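Local coordinates for C-type diheme-containing protein (Kuenenia stuttgartiensis, PDB 6H5L) that carries two covalently bound c-type hemes and probably transfers electrons as a cytochrome subunit of a large multiheme reductase complex from an anammox bacterium, at residues K12-Y15 with K16-A20; F99-A102 with F103-R106; G150-A153 with S154-E157; S204-E207 with R208-T212. All blocks are in the same frame, centred on the assembly; numbering follows the deposited sequence.

Interaction 1: residues K12-Y15 with K16-A20. With HEC (heme c), chain L.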
loop_
_atom_site.group_PDB
_atom_site.type_symbol
_atom_site.label_atom_id
_atom_site.label_comp_id
_atom_site.label_asym_id
_atom_site.label_seq_id
_atom_site.Cartn_x
_atom_site.Cartn_y
_atom_site.Cartn_z
ATOM N N LYS B 12 62.901 3.574 10.111
ATOM C CA LYS B 12 63.083 2.710 8.947
ATOM C C LYS B 12 62.293 1.417 9.097
ATOM O O LYS B 12 61.603 0.983 8.167
ATOM C CB LYS B 12 64.566 2.396 8.742
ATOM C CG LYS B 12 65.423 3.531 8.206
ATOM C CD LYS B 12 66.792 2.988 7.804
ATOM C CE LYS B 12 67.894 4.028 7.947
ATOM N NZ LYS B 12 68.158 4.769 6.683
ATOM N N ASN B 13 62.384 0.786 10.270
ATOM C CA ASN B 13 61.751 -0.514 10.469
ATOM C C ASN B 13 60.231 -0.407 10.443
ATOM O O ASN B 13 59.554 -1.260 9.856
ATOM C CB ASN B 13 62.221 -1.131 11.785
ATOM C CG ASN B 13 63.671 -1.578 11.733
ATOM O OD1 ASN B 13 64.394 -1.274 10.785
ATOM N ND2 ASN B 13 64.103 -2.307 12.759
ATOM N N VAL B 14 59.674 0.622 11.087
ATOM C CA VAL B 14 58.222 0.786 11.103
ATOM C C VAL B 14 57.693 0.972 9.686
ATOM O O VAL B 14 56.702 0.350 9.289
ATOM C CB VAL B 14 57.820 1.957 12.017
ATOM C CG1 VAL B 14 56.316 2.179 11.962
ATOM C CG2 VAL B 14 58.260 1.690 13.445
ATOM N N TYR B 15 58.348 1.831 8.902
ATOM C CA TYR B 15 57.964 1.991 7.502
ATOM C C TYR B 15 58.095 0.673 6.749
ATOM O O TYR B 15 57.221 0.304 5.955
ATOM C CB TYR B 15 58.818 3.072 6.838
ATOM C CG TYR B 15 58.423 3.343 5.405
ATOM C CD1 TYR B 15 58.958 2.596 4.361
ATOM C CD2 TYR B 15 57.509 4.340 5.093
ATOM C CE1 TYR B 15 58.592 2.833 3.054
ATOM C CE2 TYR B 15 57.137 4.585 3.787
ATOM C CZ TYR B 15 57.683 3.830 2.773
ATOM O OH TYR B 15 57.311 4.074 1.475
ATOM N N LYS B 16 59.198 -0.041 6.977
ATOM C CA LYS B 16 59.439 -1.310 6.297
ATOM C C LYS B 16 58.325 -2.310 6.581
ATOM O O LYS B 16 57.829 -2.984 5.670
ATOM C CB LYS B 16 60.795 -1.863 6.739
ATOM C CG LYS B 16 61.377 -2.965 5.872
ATOM C CD LYS B 16 62.843 -3.181 6.227
ATOM C CE LYS B 16 63.482 -4.272 5.386
ATOM N NZ LYS B 16 64.952 -4.339 5.625
ATOM N N LYS B 17 57.907 -2.404 7.843
ATOM C CA LYS B 17 56.971 -3.441 8.260
ATOM C C LYS B 17 55.519 -3.066 7.994
ATOM O O LYS B 17 54.692 -3.952 7.746
ATOM C CB LYS B 17 57.180 -3.743 9.746
ATOM C CG LYS B 17 56.704 -5.108 10.210
ATOM C CD LYS B 17 57.440 -5.519 11.480
ATOM C CE LYS B 17 56.918 -6.829 12.049
ATOM N NZ LYS B 17 55.938 -6.607 13.148
ATOM N N TYR B 18 55.185 -1.774 8.026
ATOM C CA TYR B 18 53.795 -1.347 7.980
ATOM C C TYR B 18 53.441 -0.436 6.812
ATOM O O TYR B 18 52.247 -0.221 6.570
ATOM C CB TYR B 18 53.414 -0.634 9.288
ATOM C CG TYR B 18 53.747 -1.428 10.531
ATOM C CD1 TYR B 18 53.050 -2.589 10.844
ATOM C CD2 TYR B 18 54.754 -1.016 11.393
ATOM C CE1 TYR B 18 53.353 -3.319 11.977
ATOM C CE2 TYR B 18 55.062 -1.738 12.529
ATOM C CZ TYR B 18 54.357 -2.887 12.817
ATOM O OH TYR B 18 54.664 -3.606 13.950
ATOM N N CYS B 19 54.415 0.105 6.090
ATOM C CA CYS B 19 54.125 1.041 5.009
ATOM C C CYS B 19 54.651 0.591 3.657
ATOM O O CYS B 19 54.016 0.857 2.634
ATOM C CB CYS B 19 54.709 2.421 5.338
ATOM S SG CYS B 19 54.518 2.937 7.062
ATOM N N ALA B 20 55.804 -0.077 3.630
ATOM C CA ALA B 20 56.401 -0.499 2.366
ATOM C C ALA B 20 55.513 -1.404 1.515
ATOM O O ALA B 20 55.559 -1.266 0.281
ATOM C CB ALA B 20 57.748 -1.181 2.643
HETATM FE FE HEC L . 49.354 5.024 3.238
HETATM C CHA HEC L . 48.025 7.639 1.468
HETATM C CHB HEC L . 51.190 7.267 5.115
HETATM C CHC HEC L . 50.764 2.423 5.006
HETATM C CHD HEC L . 47.632 2.751 1.311
HETATM N NA HEC L . 49.569 7.068 3.287
HETATM C C1A HEC L . 48.925 7.960 2.458
HETATM C C2A HEC L . 49.338 9.308 2.798
HETATM C C3A HEC L . 50.226 9.206 3.814
HETATM C C4A HEC L . 50.377 7.797 4.134
HETATM C CMA HEC L . 50.997 10.310 4.576
HETATM C CAA HEC L . 48.768 10.521 2.003
HETATM C CBA HEC L . 48.928 11.929 2.574
HETATM C CGA HEC L . 48.351 12.922 1.596
HETATM O O1A HEC L . 48.224 12.578 0.392
HETATM O O2A HEC L . 48.020 14.058 2.021
HETATM N NB HEC L . 50.731 4.872 4.761
HETATM C C1B HEC L . 51.344 5.927 5.412
HETATM C C2B HEC L . 52.171 5.375 6.469
HETATM C C3B HEC L . 52.057 4.042 6.434
HETATM C C4B HEC L . 51.147 3.699 5.362
HETATM C CMB HEC L . 53.044 6.199 7.440
HETATM C CAB HEC L . 52.747 3.016 7.363
HETATM C CBB HEC L . 52.173 3.099 8.795
HETATM N NC HEC L . 49.228 2.974 3.170
HETATM C C1C HEC L . 49.888 2.086 3.997
HETATM C C2C HEC L . 49.392 0.755 3.714
HETATM C C3C HEC L . 48.639 0.835 2.609
HETATM C C4C HEC L . 48.447 2.240 2.299
HETATM C CMC HEC L . 50.008 -0.537 4.296
HETATM C CAC HEC L . 47.952 -0.338 1.870
HETATM C CBC HEC L . 46.863 -0.967 2.766
HETATM N ND HEC L . 48.035 5.170 1.638
HETATM C C1D HEC L . 47.441 4.082 1.000
HETATM C C2D HEC L . 46.580 4.579 -0.050
HETATM C C3D HEC L . 46.707 6.107 0.004
HETATM C C4D HEC L . 47.629 6.379 1.080
HETATM C CMD HEC L . 45.718 3.742 -1.019
HETATM C CAD HEC L . 46.009 7.150 -0.892
HETATM C CBD HEC L . 44.589 7.378 -0.391
HETATM C CGD HEC L . 43.886 8.356 -1.294
HETATM O O1D HEC L . 44.419 9.477 -1.503
HETATM O O2D HEC L . 42.785 8.017 -1.798
#
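Cys19, one turn after Tyr15, lies against its ring, with CB over one face and displaced toward the rim, 3.4 Å from Tyr15 CD2. Cys19 SG stands obliquely to the ring, 4.7 Å from its centroid, and carries the thioether bond to the vinyl-derived heme carbon CAB. With chi1 at -177°, CG of Tyr15 stands opposite the backbone N, and the ring meets Cys19 and Ala20; Ala20 CB reaches Tyr15 CE1 at 4.1 Å and its backbone N lies over the same face as Cys19 CB. The carbonyl of Tyr15 also serves this corner, because Tyr15 O accepts from both Cys19 N (2.8 Å) and Ala20 N (2.7 Å) where the helix ends. On another side of the helix Val14 CG1 touches Tyr18 CD2 at 3.6 Å, an aliphatic branch against a ring carbon, while Lys17 CB packs over the centre of one face of the Tyr18 ring. Cys19 is the first cysteine of a CXXCH motif, completed by Cys22 and the axial ligand His23, whose side chain comes within about 4 Å of that of Tyr15 at their nearest atoms. The Tyr15 ring lies beside this attachment site, and its hydroxyl is hydrogen-bonded to Gly24 O. Helix 9-18 packs through Tyr15 on Val95 and Leu96 of helix 93-97 and through Val14 on Leu84 and Val92, while Tyr18 meets Ile70 of a neighbouring hydroxylamine oxidoreductase-like subunit.

Interaction 2: residues F99-A102 with F103-R106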
loop_
_atom_site.group_PDB
_atom_site.type_symbol
_atom_site.label_atom_id
_atom_site.label_comp_id
_atom_site.label_asym_id
_atom_site.label_seq_id
_atom_site.Cartn_x
_atom_site.Cartn_y
_atom_site.Cartn_z
ATOM N N PHE B 99 61.878 10.890 0.973
ATOM C CA PHE B 99 61.608 10.358 -0.356
ATOM C C PHE B 99 61.569 11.437 -1.429
ATOM O O PHE B 99 61.675 11.112 -2.618
ATOM C CB PHE B 99 60.284 9.589 -0.355
ATOM C CG PHE B 99 60.296 8.352 0.502
ATOM C CD1 PHE B 99 61.417 7.540 0.560
ATOM C CD2 PHE B 99 59.185 8.006 1.253
ATOM C CE1 PHE B 99 61.426 6.403 1.349
ATOM C CE2 PHE B 99 59.188 6.872 2.043
ATOM C CZ PHE B 99 60.311 6.069 2.092
ATOM N N SER B 100 61.424 12.704 -1.048
ATOM C CA SER B 100 61.295 13.802 -1.995
ATOM C C SER B 100 62.364 14.847 -1.712
ATOM O O SER B 100 62.512 15.297 -0.572
ATOM C CB SER B 100 59.900 14.431 -1.925
ATOM O OG SER B 100 59.790 15.525 -2.816
ATOM N N GLU B 101 63.105 15.227 -2.756
ATOM C CA GLU B 101 64.123 16.262 -2.611
ATOM C C GLU B 101 63.515 17.602 -2.225
ATOM O O GLU B 101 64.199 18.447 -1.635
ATOM C CB GLU B 101 64.916 16.397 -3.911
ATOM C CG GLU B 101 65.695 15.150 -4.301
ATOM C CD GLU B 101 66.991 15.004 -3.528
ATOM O OE1 GLU B 101 67.693 16.022 -3.352
ATOM O OE2 GLU B 101 67.307 13.874 -3.094
ATOM N N ALA B 102 62.238 17.818 -2.552
ATOM C CA ALA B 102 61.600 19.099 -2.269
ATOM C C ALA B 102 61.616 19.432 -0.782
ATOM O O ALA B 102 61.663 20.611 -0.413
ATOM C CB ALA B 102 60.168 19.097 -2.802
ATOM N N PHE B 103 61.584 18.417 0.083
ATOM C CA PHE B 103 61.625 18.672 1.520
ATOM C C PHE B 103 62.975 19.219 1.969
ATOM O O PHE B 103 63.048 19.916 2.988
ATOM C CB PHE B 103 61.297 17.394 2.298
ATOM C CG PHE B 103 59.828 17.123 2.425
ATOM C CD1 PHE B 103 59.037 17.913 3.240
ATOM C CD2 PHE B 103 59.237 16.075 1.740
ATOM C CE1 PHE B 103 57.681 17.669 3.367
ATOM C CE2 PHE B 103 57.882 15.823 1.861
ATOM C CZ PHE B 103 57.103 16.623 2.677
ATOM N N GLU B 104 64.045 18.921 1.232
ATOM C CA GLU B 104 65.380 19.353 1.621
ATOM C C GLU B 104 65.716 20.766 1.153
ATOM O O GLU B 104 66.606 21.401 1.730
ATOM C CB GLU B 104 66.431 18.384 1.073
ATOM C CG GLU B 104 67.783 18.487 1.762
ATOM C CD GLU B 104 68.899 17.846 0.961
ATOM O OE1 GLU B 104 68.620 17.326 -0.139
ATOM O OE2 GLU B 104 70.057 17.868 1.429
ATOM N N TYR B 105 65.028 21.272 0.132
ATOM C CA TYR B 105 65.335 22.576 -0.441
ATOM C C TYR B 105 64.368 23.664 0.002
ATOM O O TYR B 105 64.796 24.789 0.280
ATOM C CB TYR B 105 65.342 22.485 -1.969
ATOM C CG TYR B 105 66.273 21.415 -2.495
ATOM C CD1 TYR B 105 67.545 21.254 -1.961
ATOM C CD2 TYR B 105 65.871 20.551 -3.505
ATOM C CE1 TYR B 105 68.399 20.273 -2.429
ATOM C CE2 TYR B 105 66.718 19.565 -3.979
ATOM C CZ TYR B 105 67.979 19.432 -3.435
ATOM O OH TYR B 105 68.827 18.453 -3.902
ATOM N N ARG B 106 63.077 23.358 0.070
ATOM C CA ARG B 106 62.065 24.308 0.498
ATOM C C ARG B 106 61.540 23.932 1.877
ATOM O O ARG B 106 61.556 22.762 2.272
ATOM C CB ARG B 106 60.910 24.369 -0.505
ATOM C CG ARG B 106 61.328 24.853 -1.884
ATOM C CD ARG B 106 61.756 26.308 -1.862
ATOM N NE ARG B 106 62.490 26.680 -3.069
ATOM C CZ ARG B 106 63.814 26.788 -3.134
ATOM N NH1 ARG B 106 64.554 26.555 -2.059
ATOM N NH2 ARG B 106 64.397 27.135 -4.273
#
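Glu101 bends back at chi2 (-79°) and Tyr105 keeps CG anti to its carbonyl carbon (chi1 -55°), two torsions that bring carboxylate and phenol together across the first turn of the short, Ser100-capped helix 102-105. Glu101 OE1 then stands 2.7 Å from Tyr105 OH, with the carboxylate and ring planes turned 50° apart. Nearer the backbone, Glu101 CB touches Tyr105 CE2 at 3.6 Å and the carbonyl oxygen of Glu101 lies over one face of the ring. That oxygen also accepts from Glu104 N, which comes from above the carbonyl plane. A second carboxylate sits close by: Glu104 OE1 is 3.6 Å from Glu101 OE1, two like charges whose closeness would probably be eased if one carboxylate held a proton. At the start of the turn Ser100 OG takes a weak capping bond from Ala102 N, and Ser100 CB approaches Phe103 CD2 obliquely. Phe103 and Ala102 both rest on Leu59, with Phe103 reaching Pro60 as well, which ties this mostly exposed turn to the loop beneath it. The turn finishes where Arg106 leaves helical geometry, its backbone N donating to Ala102 O at 3.1 Å.

Interaction 3: residues G150-A153 with S154-E157. With HEC (heme c), chain K.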
loop_
_atom_site.group_PDB
_atom_site.type_symbol
_atom_site.label_atom_id
_atom_site.label_comp_id
_atom_site.label_asym_id
_atom_site.label_seq_id
_atom_site.Cartn_x
_atom_site.Cartn_y
_atom_site.Cartn_z
ATOM N N GLY B 150 29.419 13.904 -12.606
ATOM C CA GLY B 150 29.336 15.031 -13.502
ATOM C C GLY B 150 29.887 14.701 -14.873
ATOM O O GLY B 150 30.458 13.627 -15.098
ATOM N N PRO B 151 29.727 15.627 -15.824
ATOM C CA PRO B 151 30.216 15.354 -17.187
ATOM C C PRO B 151 31.719 15.142 -17.265
ATOM O O PRO B 151 32.176 14.263 -18.007
ATOM C CB PRO B 151 29.769 16.597 -17.972
ATOM C CG PRO B 151 29.568 17.659 -16.933
ATOM C CD PRO B 151 29.076 16.943 -15.715
ATOM N N SER B 152 32.501 15.910 -16.513
ATOM C CA SER B 152 33.954 15.822 -16.553
ATOM C C SER B 152 34.522 14.834 -15.540
ATOM O O SER B 152 35.734 14.842 -15.300
ATOM C CB SER B 152 34.570 17.204 -16.324
ATOM O OG SER B 152 34.054 18.150 -17.244
ATOM N N ALA B 153 33.684 13.978 -14.950
ATOM C CA ALA B 153 34.128 13.156 -13.827
ATOM C C ALA B 153 35.070 12.045 -14.279
ATOM O O ALA B 153 36.165 11.885 -13.726
ATOM C CB ALA B 153 32.920 12.569 -13.098
ATOM N N SER B 154 34.660 11.261 -15.279
ATOM C CA SER B 154 35.417 10.071 -15.656
ATOM C C SER B 154 36.788 10.396 -16.236
ATOM O O SER B 154 37.666 9.524 -16.239
ATOM C CB SER B 154 34.618 9.238 -16.661
ATOM O OG SER B 154 33.442 8.711 -16.069
ATOM N N GLU B 155 37.000 11.618 -16.717
ATOM C CA GLU B 155 38.216 11.963 -17.438
ATOM C C GLU B 155 39.292 12.588 -16.558
ATOM O O GLU B 155 40.380 12.886 -17.059
ATOM C CB GLU B 155 37.888 12.919 -18.587
ATOM C CG GLU B 155 37.514 14.314 -18.125
ATOM C CD GLU B 155 36.882 15.142 -19.222
ATOM O OE1 GLU B 155 36.436 14.553 -20.229
ATOM O OE2 GLU B 155 36.831 16.381 -19.076
ATOM N N GLN B 156 39.024 12.796 -15.272
ATOM C CA GLN B 156 40.006 13.435 -14.408
ATOM C C GLN B 156 41.183 12.501 -14.146
ATOM O O GLN B 156 41.042 11.276 -14.127
ATOM C CB GLN B 156 39.361 13.855 -13.088
ATOM C CG GLN B 156 38.168 14.777 -13.254
ATOM C CD GLN B 156 38.511 16.039 -14.019
ATOM O OE1 GLN B 156 39.547 16.660 -13.783
ATOM N NE2 GLN B 156 37.643 16.422 -14.949
ATOM N N GLU B 157 42.360 13.093 -13.943
ATOM C CA GLU B 157 43.585 12.325 -13.780
ATOM C C GLU B 157 44.491 12.975 -12.745
ATOM O O GLU B 157 44.467 14.192 -12.547
ATOM C CB GLU B 157 44.344 12.181 -15.104
ATOM C CG GLU B 157 43.746 11.160 -16.049
ATOM C CD GLU B 157 44.736 10.690 -17.090
ATOM O OE1 GLU B 157 45.837 11.276 -17.173
ATOM O OE2 GLU B 157 44.419 9.730 -17.822
HETATM FE FE HEC K . 36.320 18.798 -6.001
HETATM C CHA HEC K . 37.845 16.476 -3.983
HETATM C CHB HEC K . 34.394 19.819 -3.343
HETATM C CHC HEC K . 35.043 21.360 -7.897
HETATM C CHD HEC K . 37.635 17.352 -8.808
HETATM N NA HEC K . 36.191 18.285 -4.005
HETATM C C1A HEC K . 36.830 17.214 -3.413
HETATM C C2A HEC K . 36.252 17.016 -2.097
HETATM C C3A HEC K . 35.296 17.937 -1.923
HETATM C C4A HEC K . 35.240 18.755 -3.119
HETATM C CMA HEC K . 34.405 18.114 -0.673
HETATM C CAA HEC K . 36.667 15.921 -1.086
HETATM C CBA HEC K . 37.526 16.522 0.025
HETATM C CGA HEC K . 37.955 15.433 0.974
HETATM O O1A HEC K . 37.692 14.239 0.676
HETATM O O2A HEC K . 38.562 15.755 2.027
HETATM N NB HEC K . 34.905 20.270 -5.706
HETATM C C1B HEC K . 34.367 20.603 -4.478
HETATM C C2B HEC K . 33.781 21.923 -4.586
HETATM C C3B HEC K . 33.954 22.354 -5.845
HETATM C C4B HEC K . 34.668 21.320 -6.572
HETATM C CMB HEC K . 33.062 22.649 -3.426
HETATM C CAB HEC K . 33.494 23.696 -6.461
HETATM C CBB HEC K . 34.135 24.919 -5.768
HETATM N NC HEC K . 36.299 19.247 -7.991
HETATM C C1C HEC K . 35.782 20.399 -8.557
HETATM C C2C HEC K . 36.266 20.485 -9.921
HETATM C C3C HEC K . 36.866 19.320 -10.208
HETATM C C4C HEC K . 36.978 18.555 -8.975
HETATM C CMC HEC K . 35.773 21.533 -10.948
HETATM C CAC HEC K . 37.473 18.911 -11.572
HETATM C CBC HEC K . 38.684 19.804 -11.918
HETATM N ND HEC K . 37.542 17.147 -6.343
HETATM C C1D HEC K . 37.993 16.769 -7.606
HETATM C C2D HEC K . 38.904 15.656 -7.450
HETATM C C3D HEC K . 38.971 15.381 -5.940
HETATM C C4D HEC K . 38.092 16.356 -5.335
HETATM C CMD HEC K . 39.654 14.904 -8.569
HETATM C CAD HEC K . 39.799 14.295 -5.215
HETATM C CBD HEC K . 39.048 12.967 -5.252
HETATM C CGD HEC K . 39.908 11.871 -4.677
HETATM O O1D HEC K . 40.970 12.186 -4.079
HETATM O O2D HEC K . 39.532 10.678 -4.820
HETATM O O HOH W 1 32.293 11.829 -16.566
#
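Ser152 and Gln156 are brought together by two consecutive type I beta turns, Gly150 to Ala153 and Ala153 to Gln156, which share Ala153. The first turn is closed by a hydrogen bond from Ala153 N to Gly150 O at 3.2 Å, the second by a weak bond from Gln156 N to Ala153 O at 3.4 Å. The Gln156 side chain folds back at chi2 (-57°), so that its amide turns toward the preceding turn and NE2 donates to Ser152 O in an almost straight bond (169°). The acceptor lies close to the plane of that amide, an alignment that would favour this rotation of the group; Gln156 OE1 lies on the heme side, 3.8 Å from heme CBC. From the Glu155 side, the aliphatic CG packs on the same carbonyl, 3.4 Å from Ser152 O, while OE2 approaches Ser152 CB. A water bridges the segments, donating to Pro151 O and accepting from Ser154 N. Glu155 also packs on Arg291 of a neighbouring hydroxylamine oxidoreductase-like subunit. Gln156, touching Cys141 of the CXXCH motif, belongs to the pocket of the second heme, in a loop that follows the heme-attachment helix 139-142 of a cytochrome c fold.

Interaction 4: residues S204-E207 with R208-T212. With HEC (heme c), chain K.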
loop_
_atom_site.group_PDB
_atom_site.type_symbol
_atom_site.label_atom_id
_atom_site.label_comp_id
_atom_site.label_asym_id
_atom_site.label_seq_id
_atom_site.Cartn_x
_atom_site.Cartn_y
_atom_site.Cartn_z
ATOM N N SER B 204 36.288 34.389 -0.459
ATOM C CA SER B 204 36.681 34.884 0.849
ATOM C C SER B 204 36.511 33.787 1.899
ATOM O O SER B 204 36.005 32.696 1.625
ATOM C CB SER B 204 35.860 36.118 1.224
ATOM O OG SER B 204 34.483 35.801 1.324
ATOM N N ASP B 205 36.957 34.088 3.121
ATOM C CA ASP B 205 36.783 33.144 4.221
ATOM C C ASP B 205 35.310 32.832 4.452
ATOM O O ASP B 205 34.938 31.669 4.644
ATOM C CB ASP B 205 37.417 33.695 5.497
ATOM C CG ASP B 205 38.928 33.601 5.488
ATOM O OD1 ASP B 205 39.485 33.043 4.517
ATOM O OD2 ASP B 205 39.562 34.080 6.453
ATOM N N ASP B 206 34.456 33.857 4.422
ATOM C CA ASP B 206 33.034 33.643 4.671
ATOM C C ASP B 206 32.389 32.826 3.558
ATOM O O ASP B 206 31.530 31.977 3.823
ATOM C CB ASP B 206 32.322 34.986 4.833
ATOM C CG ASP B 206 32.774 35.740 6.070
ATOM O OD1 ASP B 206 33.994 35.971 6.214
ATOM O OD2 ASP B 206 31.910 36.112 6.892
ATOM N N GLU B 207 32.790 33.067 2.307
ATOM C CA GLU B 207 32.174 32.359 1.189
ATOM C C GLU B 207 32.528 30.877 1.190
ATOM O O GLU B 207 31.725 30.051 0.743
ATOM C CB GLU B 207 32.583 33.004 -0.135
ATOM C CG GLU B 207 32.058 34.418 -0.315
ATOM C CD GLU B 207 32.520 35.050 -1.611
ATOM O OE1 GLU B 207 31.793 34.943 -2.621
ATOM O OE2 GLU B 207 33.617 35.646 -1.619
ATOM N N ARG B 208 33.714 30.519 1.684
ATOM C CA ARG B 208 34.075 29.111 1.779
ATOM C C ARG B 208 33.383 28.414 2.942
ATOM O O ARG B 208 33.235 27.187 2.911
ATOM C CB ARG B 208 35.592 28.959 1.895
ATOM C CG ARG B 208 36.337 29.385 0.637
ATOM C CD ARG B 208 37.808 29.010 0.691
ATOM N NE ARG B 208 38.473 29.577 1.859
ATOM C CZ ARG B 208 38.937 30.821 1.924
ATOM N NH1 ARG B 208 38.808 31.635 0.884
ATOM N NH2 ARG B 208 39.527 31.251 3.028
ATOM N N TRP B 209 32.955 29.160 3.963
ATOM C CA TRP B 209 32.074 28.577 4.969
ATOM C C TRP B 209 30.669 28.388 4.413
ATOM O O TRP B 209 30.009 27.387 4.714
ATOM C CB TRP B 209 32.044 29.444 6.228
ATOM C CG TRP B 209 33.285 29.341 7.065
ATOM C CD1 TRP B 209 34.219 30.314 7.269
ATOM C CD2 TRP B 209 33.730 28.196 7.807
ATOM N NE1 TRP B 209 35.216 29.849 8.093
ATOM C CE2 TRP B 209 34.940 28.552 8.437
ATOM C CE3 TRP B 209 33.223 26.908 8.001
ATOM C CZ2 TRP B 209 35.651 27.667 9.244
ATOM C CZ3 TRP B 209 33.930 26.029 8.803
ATOM C CH2 TRP B 209 35.131 26.412 9.414
ATOM N N TYR B 210 30.190 29.344 3.611
ATOM C CA TYR B 210 28.939 29.145 2.881
ATOM C C TYR B 210 29.016 27.889 2.025
ATOM O O TYR B 210 28.112 27.045 2.048
ATOM C CB TYR B 210 28.630 30.353 1.990
ATOM C CG TYR B 210 28.570 31.705 2.670
ATOM C CD1 TYR B 210 28.364 31.822 4.040
ATOM C CD2 TYR B 210 28.708 32.872 1.927
ATOM C CE1 TYR B 210 28.309 33.065 4.649
ATOM C CE2 TYR B 210 28.654 34.114 2.526
ATOM C CZ TYR B 210 28.454 34.205 3.886
ATOM O OH TYR B 210 28.399 35.443 4.485
ATOM N N LEU B 211 30.100 27.758 1.256
ATOM C CA LEU B 211 30.280 26.592 0.398
ATOM C C LEU B 211 30.379 25.315 1.219
ATOM O O LEU B 211 29.807 24.283 0.849
ATOM C CB LEU B 211 31.527 26.777 -0.463
ATOM C CG LEU B 211 31.907 25.673 -1.446
ATOM C CD1 LEU B 211 30.841 25.517 -2.517
ATOM C CD2 LEU B 211 33.259 25.983 -2.069
ATOM N N THR B 212 31.110 25.361 2.336
ATOM C CA THR B 212 31.205 24.195 3.208
ATOM C C THR B 212 29.831 23.771 3.712
ATOM O O THR B 212 29.508 22.578 3.725
ATOM C CB THR B 212 32.135 24.491 4.385
ATOM O OG1 THR B 212 33.474 24.668 3.908
ATOM C CG2 THR B 212 32.104 23.359 5.393
HETATM FE FE HEC K . 36.320 18.798 -6.001
HETATM C CHA HEC K . 37.845 16.476 -3.983
HETATM C CHB HEC K . 34.394 19.819 -3.343
HETATM C CHC HEC K . 35.043 21.360 -7.897
HETATM C CHD HEC K . 37.635 17.352 -8.808
HETATM N NA HEC K . 36.191 18.285 -4.005
HETATM C C1A HEC K . 36.830 17.214 -3.413
HETATM C C2A HEC K . 36.252 17.016 -2.097
HETATM C C3A HEC K . 35.296 17.937 -1.923
HETATM C C4A HEC K . 35.240 18.755 -3.119
HETATM C CMA HEC K . 34.405 18.114 -0.673
HETATM C CAA HEC K . 36.667 15.921 -1.086
HETATM C CBA HEC K . 37.526 16.522 0.025
HETATM C CGA HEC K . 37.955 15.433 0.974
HETATM O O1A HEC K . 37.692 14.239 0.676
HETATM O O2A HEC K . 38.562 15.755 2.027
HETATM N NB HEC K . 34.905 20.270 -5.706
HETATM C C1B HEC K . 34.367 20.603 -4.478
HETATM C C2B HEC K . 33.781 21.923 -4.586
HETATM C C3B HEC K . 33.954 22.354 -5.845
HETATM C C4B HEC K . 34.668 21.320 -6.572
HETATM C CMB HEC K . 33.062 22.649 -3.426
HETATM C CAB HEC K . 33.494 23.696 -6.461
HETATM C CBB HEC K . 34.135 24.919 -5.768
HETATM N NC HEC K . 36.299 19.247 -7.991
HETATM C C1C HEC K . 35.782 20.399 -8.557
HETATM C C2C HEC K . 36.266 20.485 -9.921
HETATM C C3C HEC K . 36.866 19.320 -10.208
HETATM C C4C HEC K . 36.978 18.555 -8.975
HETATM C CMC HEC K . 35.773 21.533 -10.948
HETATM C CAC HEC K . 37.473 18.911 -11.572
HETATM C CBC HEC K . 38.684 19.804 -11.918
HETATM N ND HEC K . 37.542 17.147 -6.343
HETATM C C1D HEC K . 37.993 16.769 -7.606
HETATM C C2D HEC K . 38.904 15.656 -7.450
HETATM C C3D HEC K . 38.971 15.381 -5.940
HETATM C C4D HEC K . 38.092 16.356 -5.335
HETATM C CMD HEC K . 39.654 14.904 -8.569
HETATM C CAD HEC K . 39.799 14.295 -5.215
HETATM C CBD HEC K . 39.048 12.967 -5.252
HETATM C CGD HEC K . 39.908 11.871 -4.677
HETATM O O1D HEC K . 40.970 12.186 -4.079
HETATM O O2D HEC K . 39.532 10.678 -4.820
#
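A capping box formed by Ser204 and Glu207 begins helix 205-217, and Arg208 and Tyr210 of the next turn pack against the residues of this first turn. Within the box Glu207 OE2 accepts twice, from Ser204 N at 3.2 Å and from Ser204 OG at 3.1 Å, the hydroxyl meeting the anti lone pair of OE2 and the backbone N coming from above the carboxylate plane; the return bond from Glu207 N to Ser204 OG is weak. Arg208 bends at chi3 (-57°), folding its guanidinium back over the helix start so that Ser204 O lies over one face of it. Asp205 OD1 is placed to form a salt bridge with Arg208 NH2, but the pair is modelled too close and its geometry is doubtful. Tyr210 presents one ring face to the Asp206 carbonyl, with Asp206 O 3.2 Å from CG of that ring, whereas Trp209 has Asp206 CA at its ring edge. Farther along, Thr212 OG1 donates to Arg208 O at 2.7 Å, a carbonyl that Thr212 N also uses, and Leu211 CD2 meets the heme methyl CMB at 3.6 Å. Helix 180-189 receives the arginine, with NE hydrogen-bonded to Thr188 OG1 and NH2 to Tyr184 OH, and the Tyr184 ring stacks on Trp209; helix 122-135 covers the side of Tyr210 and Glu207 through Ala127, Thr124 and Ile131.

Interactions 1 and 4 are partly buried helix segments at heme sites on opposite sides of the chain's centre, about 40 Å apart between centres, whereas interactions 2 and 3 lie at the surface. Interaction 1 reaches its heme by a thioether bond, interaction 4 by an aliphatic methyl contact; interactions 3 and 4 touch the same second heme with different segments. Interactions 1 and 2 meet directly, Tyr15 OH packing on Phe99 CE2. The chemistry follows position: aromatic and apolar packing lies beside the heme attachment in interaction 1, carboxylates gather on the exposed turn of interaction 2, an amide and a water join the turns of interaction 3, and a capping box opens the helix of interaction 4.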